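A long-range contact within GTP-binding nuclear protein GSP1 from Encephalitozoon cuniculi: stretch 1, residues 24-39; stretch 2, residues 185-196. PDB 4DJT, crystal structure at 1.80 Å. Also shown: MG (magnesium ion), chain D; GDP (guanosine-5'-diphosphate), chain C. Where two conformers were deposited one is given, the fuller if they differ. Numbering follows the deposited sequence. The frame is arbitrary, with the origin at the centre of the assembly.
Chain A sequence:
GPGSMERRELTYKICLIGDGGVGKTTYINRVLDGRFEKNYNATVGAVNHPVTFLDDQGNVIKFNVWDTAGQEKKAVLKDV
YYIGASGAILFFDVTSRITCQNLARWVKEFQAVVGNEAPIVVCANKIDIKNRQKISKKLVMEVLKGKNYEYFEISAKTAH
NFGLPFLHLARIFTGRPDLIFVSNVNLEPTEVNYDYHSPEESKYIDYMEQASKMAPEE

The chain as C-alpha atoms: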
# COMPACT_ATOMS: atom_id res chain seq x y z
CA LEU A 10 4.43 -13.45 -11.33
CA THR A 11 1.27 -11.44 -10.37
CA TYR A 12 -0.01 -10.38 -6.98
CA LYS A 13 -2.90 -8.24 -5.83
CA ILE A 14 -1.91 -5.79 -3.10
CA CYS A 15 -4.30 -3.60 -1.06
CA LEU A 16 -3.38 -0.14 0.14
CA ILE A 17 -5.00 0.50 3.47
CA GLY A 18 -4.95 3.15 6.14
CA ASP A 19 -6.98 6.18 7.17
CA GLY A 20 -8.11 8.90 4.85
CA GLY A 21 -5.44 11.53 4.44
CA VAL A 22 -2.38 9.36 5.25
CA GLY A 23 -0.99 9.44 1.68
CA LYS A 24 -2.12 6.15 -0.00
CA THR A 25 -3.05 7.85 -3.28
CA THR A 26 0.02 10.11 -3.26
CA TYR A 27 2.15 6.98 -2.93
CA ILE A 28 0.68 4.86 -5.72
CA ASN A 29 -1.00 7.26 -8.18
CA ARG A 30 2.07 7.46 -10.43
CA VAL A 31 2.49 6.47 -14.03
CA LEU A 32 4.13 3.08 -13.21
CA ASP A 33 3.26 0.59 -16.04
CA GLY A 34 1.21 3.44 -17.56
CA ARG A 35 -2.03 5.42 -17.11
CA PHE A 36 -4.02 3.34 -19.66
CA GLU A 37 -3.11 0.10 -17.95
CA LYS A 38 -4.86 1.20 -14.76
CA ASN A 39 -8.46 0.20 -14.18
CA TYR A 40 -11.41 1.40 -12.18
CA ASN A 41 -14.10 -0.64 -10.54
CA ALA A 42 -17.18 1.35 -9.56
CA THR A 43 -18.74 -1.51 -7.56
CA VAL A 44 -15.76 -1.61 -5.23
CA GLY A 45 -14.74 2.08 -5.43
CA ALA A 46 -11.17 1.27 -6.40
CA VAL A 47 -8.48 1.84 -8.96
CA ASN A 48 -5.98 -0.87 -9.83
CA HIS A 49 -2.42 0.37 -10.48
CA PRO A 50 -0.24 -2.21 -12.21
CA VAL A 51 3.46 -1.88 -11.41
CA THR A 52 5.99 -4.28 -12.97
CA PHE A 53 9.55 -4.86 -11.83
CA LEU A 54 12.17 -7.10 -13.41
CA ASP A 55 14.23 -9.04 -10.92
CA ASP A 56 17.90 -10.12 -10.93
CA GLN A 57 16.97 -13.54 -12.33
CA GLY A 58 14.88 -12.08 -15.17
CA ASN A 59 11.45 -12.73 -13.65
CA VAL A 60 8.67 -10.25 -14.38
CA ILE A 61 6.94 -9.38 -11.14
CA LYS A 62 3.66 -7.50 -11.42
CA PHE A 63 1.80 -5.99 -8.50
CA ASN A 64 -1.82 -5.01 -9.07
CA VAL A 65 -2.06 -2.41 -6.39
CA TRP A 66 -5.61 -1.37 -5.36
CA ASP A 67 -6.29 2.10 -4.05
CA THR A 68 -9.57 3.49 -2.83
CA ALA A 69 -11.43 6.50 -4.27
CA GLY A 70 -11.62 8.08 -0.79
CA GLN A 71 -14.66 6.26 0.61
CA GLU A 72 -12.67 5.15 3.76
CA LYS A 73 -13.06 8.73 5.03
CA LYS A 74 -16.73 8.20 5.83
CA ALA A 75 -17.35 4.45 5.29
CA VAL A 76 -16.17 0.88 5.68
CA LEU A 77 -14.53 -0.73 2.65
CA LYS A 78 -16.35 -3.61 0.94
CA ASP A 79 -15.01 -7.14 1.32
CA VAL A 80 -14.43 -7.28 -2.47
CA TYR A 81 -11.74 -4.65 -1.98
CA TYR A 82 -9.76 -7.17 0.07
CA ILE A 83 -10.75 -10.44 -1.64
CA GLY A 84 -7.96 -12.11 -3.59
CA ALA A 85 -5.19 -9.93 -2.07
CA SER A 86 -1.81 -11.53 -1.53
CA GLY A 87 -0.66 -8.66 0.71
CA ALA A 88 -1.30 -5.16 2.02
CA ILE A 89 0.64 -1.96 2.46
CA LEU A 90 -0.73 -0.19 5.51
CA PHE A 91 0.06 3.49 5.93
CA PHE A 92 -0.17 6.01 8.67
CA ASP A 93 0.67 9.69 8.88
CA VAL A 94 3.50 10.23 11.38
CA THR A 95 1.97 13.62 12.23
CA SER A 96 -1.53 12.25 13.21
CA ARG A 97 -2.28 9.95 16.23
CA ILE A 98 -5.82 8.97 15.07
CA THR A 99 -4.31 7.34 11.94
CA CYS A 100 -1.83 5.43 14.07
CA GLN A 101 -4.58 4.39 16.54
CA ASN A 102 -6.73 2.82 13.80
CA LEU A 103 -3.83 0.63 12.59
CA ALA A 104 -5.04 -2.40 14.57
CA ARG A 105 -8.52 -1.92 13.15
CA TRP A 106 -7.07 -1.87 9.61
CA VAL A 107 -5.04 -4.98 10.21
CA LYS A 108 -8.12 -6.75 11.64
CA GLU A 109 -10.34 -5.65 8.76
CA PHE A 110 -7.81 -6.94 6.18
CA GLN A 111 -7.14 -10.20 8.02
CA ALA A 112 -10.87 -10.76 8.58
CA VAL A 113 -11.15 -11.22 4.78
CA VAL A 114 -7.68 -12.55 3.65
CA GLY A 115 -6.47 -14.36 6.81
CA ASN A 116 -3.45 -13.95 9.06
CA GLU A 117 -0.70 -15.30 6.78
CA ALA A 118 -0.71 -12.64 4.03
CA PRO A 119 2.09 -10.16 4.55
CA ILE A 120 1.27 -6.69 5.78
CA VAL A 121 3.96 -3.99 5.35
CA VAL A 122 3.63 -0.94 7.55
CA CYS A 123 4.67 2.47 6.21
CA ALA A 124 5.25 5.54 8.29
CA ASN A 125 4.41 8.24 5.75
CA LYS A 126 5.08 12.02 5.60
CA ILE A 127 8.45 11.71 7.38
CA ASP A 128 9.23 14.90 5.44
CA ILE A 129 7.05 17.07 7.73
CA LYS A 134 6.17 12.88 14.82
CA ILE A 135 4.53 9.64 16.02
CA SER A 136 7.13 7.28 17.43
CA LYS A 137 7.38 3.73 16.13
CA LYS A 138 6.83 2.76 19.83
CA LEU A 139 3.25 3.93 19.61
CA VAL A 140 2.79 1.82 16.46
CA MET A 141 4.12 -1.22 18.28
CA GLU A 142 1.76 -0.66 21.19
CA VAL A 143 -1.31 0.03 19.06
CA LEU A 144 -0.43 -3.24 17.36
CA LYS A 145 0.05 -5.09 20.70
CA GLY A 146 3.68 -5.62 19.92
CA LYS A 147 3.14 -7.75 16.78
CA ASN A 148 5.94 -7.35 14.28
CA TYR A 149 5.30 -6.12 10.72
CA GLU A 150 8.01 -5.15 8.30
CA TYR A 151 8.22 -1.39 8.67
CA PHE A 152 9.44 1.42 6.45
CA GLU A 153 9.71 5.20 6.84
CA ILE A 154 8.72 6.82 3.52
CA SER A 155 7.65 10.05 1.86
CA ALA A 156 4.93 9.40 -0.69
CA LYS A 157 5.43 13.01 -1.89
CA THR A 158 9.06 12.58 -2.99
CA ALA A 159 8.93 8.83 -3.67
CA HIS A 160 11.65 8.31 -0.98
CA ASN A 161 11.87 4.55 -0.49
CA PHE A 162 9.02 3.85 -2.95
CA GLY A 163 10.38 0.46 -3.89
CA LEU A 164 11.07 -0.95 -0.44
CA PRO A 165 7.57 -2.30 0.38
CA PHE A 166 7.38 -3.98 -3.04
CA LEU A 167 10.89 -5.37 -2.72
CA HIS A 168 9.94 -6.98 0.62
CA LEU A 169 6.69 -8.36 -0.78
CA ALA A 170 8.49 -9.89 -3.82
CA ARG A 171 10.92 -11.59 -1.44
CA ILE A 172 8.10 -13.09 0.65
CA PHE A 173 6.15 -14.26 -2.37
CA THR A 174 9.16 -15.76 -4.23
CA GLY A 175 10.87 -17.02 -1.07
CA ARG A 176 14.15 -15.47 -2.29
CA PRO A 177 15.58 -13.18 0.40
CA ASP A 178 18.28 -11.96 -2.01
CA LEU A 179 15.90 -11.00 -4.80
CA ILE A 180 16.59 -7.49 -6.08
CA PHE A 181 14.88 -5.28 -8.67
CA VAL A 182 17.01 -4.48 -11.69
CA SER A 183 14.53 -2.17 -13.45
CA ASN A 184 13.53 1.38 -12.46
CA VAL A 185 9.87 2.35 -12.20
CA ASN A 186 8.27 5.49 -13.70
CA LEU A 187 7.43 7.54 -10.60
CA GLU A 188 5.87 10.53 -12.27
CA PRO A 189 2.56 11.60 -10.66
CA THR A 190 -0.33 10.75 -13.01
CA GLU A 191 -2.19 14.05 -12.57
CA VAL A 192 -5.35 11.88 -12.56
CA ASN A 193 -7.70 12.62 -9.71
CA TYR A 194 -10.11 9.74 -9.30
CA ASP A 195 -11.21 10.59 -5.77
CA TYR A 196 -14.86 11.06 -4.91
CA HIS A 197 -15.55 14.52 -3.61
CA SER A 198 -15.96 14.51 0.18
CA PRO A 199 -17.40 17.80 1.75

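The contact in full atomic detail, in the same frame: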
# COMPACT_ATOMS: atom_id res chain seq x y z
N LYS A 24 -2.02 7.33 0.87
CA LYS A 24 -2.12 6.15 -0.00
C LYS A 24 -2.08 6.52 -1.49
O LYS A 24 -1.30 5.95 -2.27
CB LYS A 24 -3.40 5.38 0.31
CG LYS A 24 -3.47 4.89 1.76
CD LYS A 24 -4.73 4.10 2.03
CE LYS A 24 -6.01 4.88 1.75
NZ LYS A 24 -6.22 6.01 2.71
N THR A 25 -2.94 7.46 -1.88
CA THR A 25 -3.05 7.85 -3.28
C THR A 25 -1.80 8.57 -3.75
O THR A 25 -1.29 8.28 -4.86
CB THR A 25 -4.33 8.70 -3.48
OG1 THR A 25 -5.46 7.90 -3.09
CG2 THR A 25 -4.47 9.11 -4.92
N THR A 26 -1.24 9.43 -2.91
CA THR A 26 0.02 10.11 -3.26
C THR A 26 1.15 9.11 -3.55
O THR A 26 1.94 9.29 -4.51
CB THR A 26 0.44 11.15 -2.18
OG1 THR A 26 -0.65 12.08 -1.98
CG2 THR A 26 1.70 11.93 -2.64
N TYR A 27 1.18 8.04 -2.77
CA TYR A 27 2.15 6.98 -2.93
C TYR A 27 2.03 6.29 -4.27
O TYR A 27 3.00 6.25 -5.03
CB TYR A 27 1.99 5.95 -1.84
CG TYR A 27 2.97 4.78 -1.90
CD1 TYR A 27 4.32 4.95 -1.58
CD2 TYR A 27 2.53 3.51 -2.19
CE1 TYR A 27 5.20 3.89 -1.59
CE2 TYR A 27 3.41 2.43 -2.21
CZ TYR A 27 4.75 2.64 -1.91
OH TYR A 27 5.61 1.54 -1.92
N ILE A 28 0.83 5.79 -4.60
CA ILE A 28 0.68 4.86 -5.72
C ILE A 28 0.29 5.52 -7.05
O ILE A 28 0.52 4.94 -8.09
CB ILE A 28 -0.34 3.77 -5.41
CG1 ILE A 28 -0.16 2.54 -6.32
CG2 ILE A 28 -1.75 4.38 -5.42
CD1 ILE A 28 1.15 1.78 -6.14
N ASN A 29 -0.34 6.70 -7.00
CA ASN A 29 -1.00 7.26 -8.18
C ASN A 29 0.06 7.94 -9.09
O ASN A 29 0.07 9.17 -9.27
CB ASN A 29 -2.08 8.22 -7.75
CG ASN A 29 -2.89 8.77 -8.90
OD1 ASN A 29 -2.94 8.19 -10.00
ND2 ASN A 29 -3.51 9.90 -8.68
N ARG A 30 0.97 7.09 -9.56
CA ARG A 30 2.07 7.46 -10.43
C ARG A 30 1.94 6.68 -11.72
O ARG A 30 1.17 5.73 -11.81
CB ARG A 30 3.42 7.19 -9.72
CG ARG A 30 3.57 7.97 -8.43
CD ARG A 30 4.79 7.53 -7.61
NE ARG A 30 5.43 8.71 -7.09
CZ ARG A 30 5.23 9.24 -5.89
NH1 ARG A 30 5.86 10.37 -5.56
NH2 ARG A 30 4.49 8.62 -5.00
N VAL A 31 2.67 7.08 -12.73
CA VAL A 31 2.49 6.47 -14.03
C VAL A 31 2.73 4.96 -13.98
O VAL A 31 1.89 4.20 -14.47
CB VAL A 31 3.37 7.15 -15.10
CG1 VAL A 31 3.40 6.32 -16.37
CG2 VAL A 31 2.88 8.58 -15.34
N LEU A 32 3.83 4.53 -13.36
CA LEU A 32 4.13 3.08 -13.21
C LEU A 32 4.05 2.40 -14.59
O LEU A 32 4.69 2.89 -15.51
CB LEU A 32 3.19 2.45 -12.17
CG LEU A 32 3.21 3.20 -10.83
CD1 LEU A 32 2.15 2.65 -9.85
CD2 LEU A 32 4.61 3.15 -10.18
N ASP A 33 3.34 1.28 -14.74
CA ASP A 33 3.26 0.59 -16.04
C ASP A 33 2.55 1.42 -17.08
O ASP A 33 2.70 1.14 -18.27
CB ASP A 33 2.55 -0.76 -15.95
CG ASP A 33 3.34 -1.78 -15.21
OD1 ASP A 33 4.49 -1.46 -14.81
OD2 ASP A 33 2.80 -2.89 -15.01
N GLY A 34 1.82 2.45 -16.64
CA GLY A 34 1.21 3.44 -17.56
C GLY A 34 -0.19 3.83 -17.08
O GLY A 34 -0.84 3.08 -16.35
N ARG A 35 -0.65 5.02 -17.46
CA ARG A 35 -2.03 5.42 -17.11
C ARG A 35 -3.09 4.49 -17.67
O ARG A 35 -4.06 4.17 -16.99
CB ARG A 35 -2.31 6.81 -17.61
CG ARG A 35 -1.52 7.85 -16.90
CD ARG A 35 -1.87 9.23 -17.44
NE ARG A 35 -1.05 10.25 -16.82
CZ ARG A 35 0.17 10.59 -17.22
NH1 ARG A 35 0.75 9.99 -18.25
NH2 ARG A 35 0.82 11.50 -16.56
N PHE A 36 -2.93 4.12 -18.95
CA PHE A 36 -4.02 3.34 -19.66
C PHE A 36 -4.15 1.94 -19.10
O PHE A 36 -5.24 1.34 -19.14
CB PHE A 36 -3.78 3.28 -21.18
CG PHE A 36 -4.88 2.55 -21.96
CD1 PHE A 36 -6.07 3.19 -22.30
CD2 PHE A 36 -4.71 1.22 -22.37
CE1 PHE A 36 -7.07 2.53 -23.04
CE2 PHE A 36 -5.70 0.56 -23.11
CZ PHE A 36 -6.88 1.20 -23.42
N GLU A 37 -3.08 1.44 -18.52
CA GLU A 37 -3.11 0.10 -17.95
C GLU A 37 -3.89 0.03 -16.64
O GLU A 37 -4.24 -1.04 -16.19
CB GLU A 37 -1.68 -0.44 -17.76
CG GLU A 37 -0.96 -0.85 -19.06
CD GLU A 37 -0.40 0.32 -19.86
OE1 GLU A 37 -0.65 1.46 -19.48
OE2 GLU A 37 0.28 0.08 -20.90
N LYS A 38 -4.16 1.18 -16.03
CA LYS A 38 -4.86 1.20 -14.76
C LYS A 38 -6.33 0.90 -15.02
O LYS A 38 -6.81 1.01 -16.16
CB LYS A 38 -4.69 2.55 -14.06
CG LYS A 38 -3.22 2.99 -13.94
CD LYS A 38 -3.06 4.34 -13.31
CE LYS A 38 -1.56 4.70 -13.20
NZ LYS A 38 -0.78 3.76 -12.32
N ASN A 39 -7.04 0.46 -14.00
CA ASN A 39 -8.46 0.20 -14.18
C ASN A 39 -9.26 0.70 -13.01
O ASN A 39 -8.71 0.92 -11.95
CB ASN A 39 -8.70 -1.29 -14.41
CG ASN A 39 -8.47 -1.72 -15.86
OD1 ASN A 39 -8.94 -1.06 -16.80
ND2 ASN A 39 -7.71 -2.79 -16.05
N VAL A 185 11.27 2.08 -11.89
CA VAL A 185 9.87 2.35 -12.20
C VAL A 185 9.64 3.83 -12.48
O VAL A 185 10.30 4.70 -11.89
CB VAL A 185 8.89 1.85 -11.11
CG1 VAL A 185 8.89 0.33 -11.08
CG2 VAL A 185 9.20 2.46 -9.74
N ASN A 186 8.68 4.10 -13.37
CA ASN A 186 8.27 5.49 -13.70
C ASN A 186 7.45 6.07 -12.55
O ASN A 186 6.32 5.61 -12.29
CB ASN A 186 7.46 5.55 -15.00
CG ASN A 186 7.13 6.97 -15.42
OD1 ASN A 186 6.95 7.85 -14.59
ND2 ASN A 186 7.04 7.20 -16.72
N LEU A 187 8.03 7.03 -11.85
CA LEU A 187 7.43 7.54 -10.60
C LEU A 187 6.74 8.87 -10.78
O LEU A 187 6.44 9.56 -9.79
CB LEU A 187 8.48 7.63 -9.50
CG LEU A 187 9.13 6.31 -9.09
CD1 LEU A 187 10.37 6.58 -8.24
CD2 LEU A 187 8.12 5.44 -8.35
N GLU A 188 6.50 9.26 -12.03
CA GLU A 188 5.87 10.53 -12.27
C GLU A 188 4.40 10.48 -11.80
O GLU A 188 3.70 9.50 -12.03
CB GLU A 188 5.98 10.94 -13.74
CG GLU A 188 7.40 11.29 -14.12
CD GLU A 188 7.63 11.52 -15.60
OE1 GLU A 188 6.74 11.24 -16.45
OE2 GLU A 188 8.74 11.98 -15.93
N PRO A 189 3.99 11.51 -11.04
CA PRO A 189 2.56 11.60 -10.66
C PRO A 189 1.67 11.58 -11.90
O PRO A 189 2.01 12.20 -12.90
CB PRO A 189 2.47 12.97 -9.96
CG PRO A 189 3.86 13.21 -9.42
CD PRO A 189 4.80 12.57 -10.41
N THR A 190 0.54 10.87 -11.84
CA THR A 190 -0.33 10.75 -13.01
C THR A 190 -1.05 12.02 -13.39
O THR A 190 -1.44 12.17 -14.55
CB THR A 190 -1.44 9.72 -12.82
OG1 THR A 190 -2.23 10.07 -11.68
CG2 THR A 190 -0.87 8.29 -12.61
N GLU A 191 -1.30 12.88 -12.41
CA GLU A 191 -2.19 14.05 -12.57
C GLU A 191 -3.66 13.63 -12.82
O GLU A 191 -4.48 14.42 -13.33
CB GLU A 191 -1.65 15.00 -13.67
CG GLU A 191 -0.18 15.33 -13.49
CD GLU A 191 0.38 16.22 -14.60
OE1 GLU A 191 -0.15 17.32 -14.78
OE2 GLU A 191 1.34 15.78 -15.29
N VAL A 192 -4.00 12.40 -12.43
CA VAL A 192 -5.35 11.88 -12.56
C VAL A 192 -5.95 11.85 -11.17
O VAL A 192 -5.47 11.12 -10.28
CB VAL A 192 -5.41 10.46 -13.15
CG1 VAL A 192 -6.87 9.96 -13.20
CG2 VAL A 192 -4.76 10.43 -14.55
N ASN A 193 -6.95 12.69 -10.95
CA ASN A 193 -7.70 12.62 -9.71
C ASN A 193 -8.94 11.77 -9.90
O ASN A 193 -9.86 12.14 -10.64
CB ASN A 193 -8.12 14.02 -9.27
CG ASN A 193 -9.21 13.97 -8.22
OD1 ASN A 193 -9.16 13.14 -7.30
ND2 ASN A 193 -10.25 14.86 -8.36
N TYR A 194 -8.98 10.63 -9.21
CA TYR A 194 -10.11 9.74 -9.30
C TYR A 194 -10.91 9.70 -7.99
O TYR A 194 -11.81 8.85 -7.83
CB TYR A 194 -9.69 8.31 -9.71
CG TYR A 194 -8.53 7.73 -8.97
CD1 TYR A 194 -8.69 7.19 -7.68
CD2 TYR A 194 -7.26 7.72 -9.54
CE1 TYR A 194 -7.61 6.67 -7.00
CE2 TYR A 194 -6.19 7.18 -8.86
CZ TYR A 194 -6.39 6.63 -7.59
OH TYR A 194 -5.34 6.11 -6.91
N ASP A 195 -10.60 10.62 -7.08
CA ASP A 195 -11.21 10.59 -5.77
C ASP A 195 -12.65 11.11 -5.87
O ASP A 195 -12.91 12.10 -6.53
CB ASP A 195 -10.47 11.50 -4.78
CG ASP A 195 -9.13 10.98 -4.38
OD1 ASP A 195 -8.68 9.92 -4.85
OD2 ASP A 195 -8.51 11.65 -3.54
N TYR A 196 -13.54 10.50 -5.10
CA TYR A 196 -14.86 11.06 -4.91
C TYR A 196 -14.71 12.34 -4.11
O TYR A 196 -13.87 12.43 -3.22
CB TYR A 196 -15.78 10.09 -4.16
CG TYR A 196 -15.88 8.71 -4.79
CD1 TYR A 196 -15.93 8.55 -6.17
CD2 TYR A 196 -16.00 7.58 -4.00
CE1 TYR A 196 -16.08 7.30 -6.74
CE2 TYR A 196 -16.13 6.33 -4.57
CZ TYR A 196 -16.17 6.20 -5.94
OH TYR A 196 -16.28 4.94 -6.52
MG MG D . -6.85 8.24 -1.58
PB GDP C . -5.11 9.16 1.12
O1B GDP C . -5.18 8.59 -0.31
O2B GDP C . -4.48 8.23 2.14
O3B GDP C . -6.42 9.82 1.54
O3A GDP C . -4.12 10.44 1.11
PA GDP C . -3.70 11.37 -0.12
O1A GDP C . -2.66 10.73 -1.01
O2A GDP C . -4.95 11.91 -0.74
O5' GDP C . -2.93 12.57 0.57
C5' GDP C . -3.59 13.30 1.63
C4' GDP C . -2.86 14.62 1.80
O4' GDP C . -1.58 14.37 2.34
C3' GDP C . -2.62 15.33 0.50
O3' GDP C . -2.70 16.72 0.74
C2' GDP C . -1.22 15.01 0.11
O2' GDP C . -0.55 16.03 -0.66
C1' GDP C . -0.58 14.83 1.47
N9 GDP C . 0.50 13.86 1.43
C8 GDP C . 0.47 12.57 1.02
N7 GDP C . 1.71 12.03 1.13
C5 GDP C . 2.51 12.95 1.67
C6 GDP C . 3.93 13.04 2.07
O6 GDP C . 4.72 12.05 1.95
N1 GDP C . 4.36 14.21 2.58
C2 GDP C . 3.53 15.29 2.73
N2 GDP C . 4.01 16.42 3.24
N3 GDP C . 2.23 15.27 2.37
C4 GDP C . 1.70 14.15 1.85
O HOH W 1 7.91 1.95 -14.87
O HOH W 2 -8.31 7.99 -2.96
O HOH W 3 -6.81 10.32 -1.88
O HOH W 4 -6.85 6.16 -1.27
O HOH W 5 -8.26 8.38 0.05

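The contact is a predominantly polar one, in which an irregular segment near the C-terminus lies along the loop that follows the nucleotide-binding helix and is fastened to it mainly through backbone carbonyls, with the magnesium site at one end.

At the centre the two backbones form a single bridge between R30 and P189, whose CA atoms are 4.2 Å apart. On one side of it, T190 N donates to N29 O (3.1 Å, nearly straight at 168°); on the other, V31 N donates to E188 O at 2.7 Å. Proline has no amide hydrogen to offer, but none is asked of it here, since the donor and acceptor in stretch 2 belong to its neighbours. Farther along, L32 N reaches N186 O at 2.9 Å. A water accepts from N186 N at 2.7 Å and donates weakly to L32 O at 3.4 Å, extending the link between these two backbones.

N29, the first residue to leave helical geometry after the helix, directs its side chain toward stretch 2 and uses both ends of its amide. OD1 accepts from T190 OG1 at 2.6 Å, while ND2 donates to V192 O at 2.8 Å. An asparagine fits because it supplies a donor and an acceptor side by side. T190 is equally well used: its hydroxyl gives its proton to N29 and accepts from V192 N (V192 N to T190 OG1, 3.0 Å), linking the backbone of its own stretch to the contact. Its methyl CG2 packs 3.4 Å from R30 C and 3.7 Å from K38 CE. With 103 Å² covered, T190 is the residue most extensively buried by the partner stretch.

Two arginines reach for carbonyls. R30 NE donates to L187 O at 3.0 Å, while its NH2 turns back to Y27 O at 2.8 Å, so one guanidinium joins the end of the helix to stretch 2. R35 grips T190 O with two donors, NE at 3.0 Å and NH2 at 3.1 Å, and the oxygen lies at the guanidinium edge, where the N-H bonds point. The long, extended R35 side chain spans the gap from an exposed position. E191 OE2 is 4.5 Å from R35 NH2, too far for a salt bridge. K38 supports the same region from within stretch 1, its NZ donating to R30 O at 2.8 Å.

Apolar packing is modest: V31 CG2 lies 4.2 Å from E188 CB, and R30 CD 4.0 Å from L187 CD2.

Toward the nucleotide, the Y194 ring presents its edge to N29 OD1, 3.6 Å from CE2, and its OH lies 3.7 Å from T25 CG2. T25 OG1 binds magnesium at 2.1 Å, as a small hydroxyl can. D195 stays outside the metal's inner shell: its OD1 and OD2 each accept from a different metal-bound water at 2.7 Å, so its carboxylate links stretch 2 to the ion indirectly.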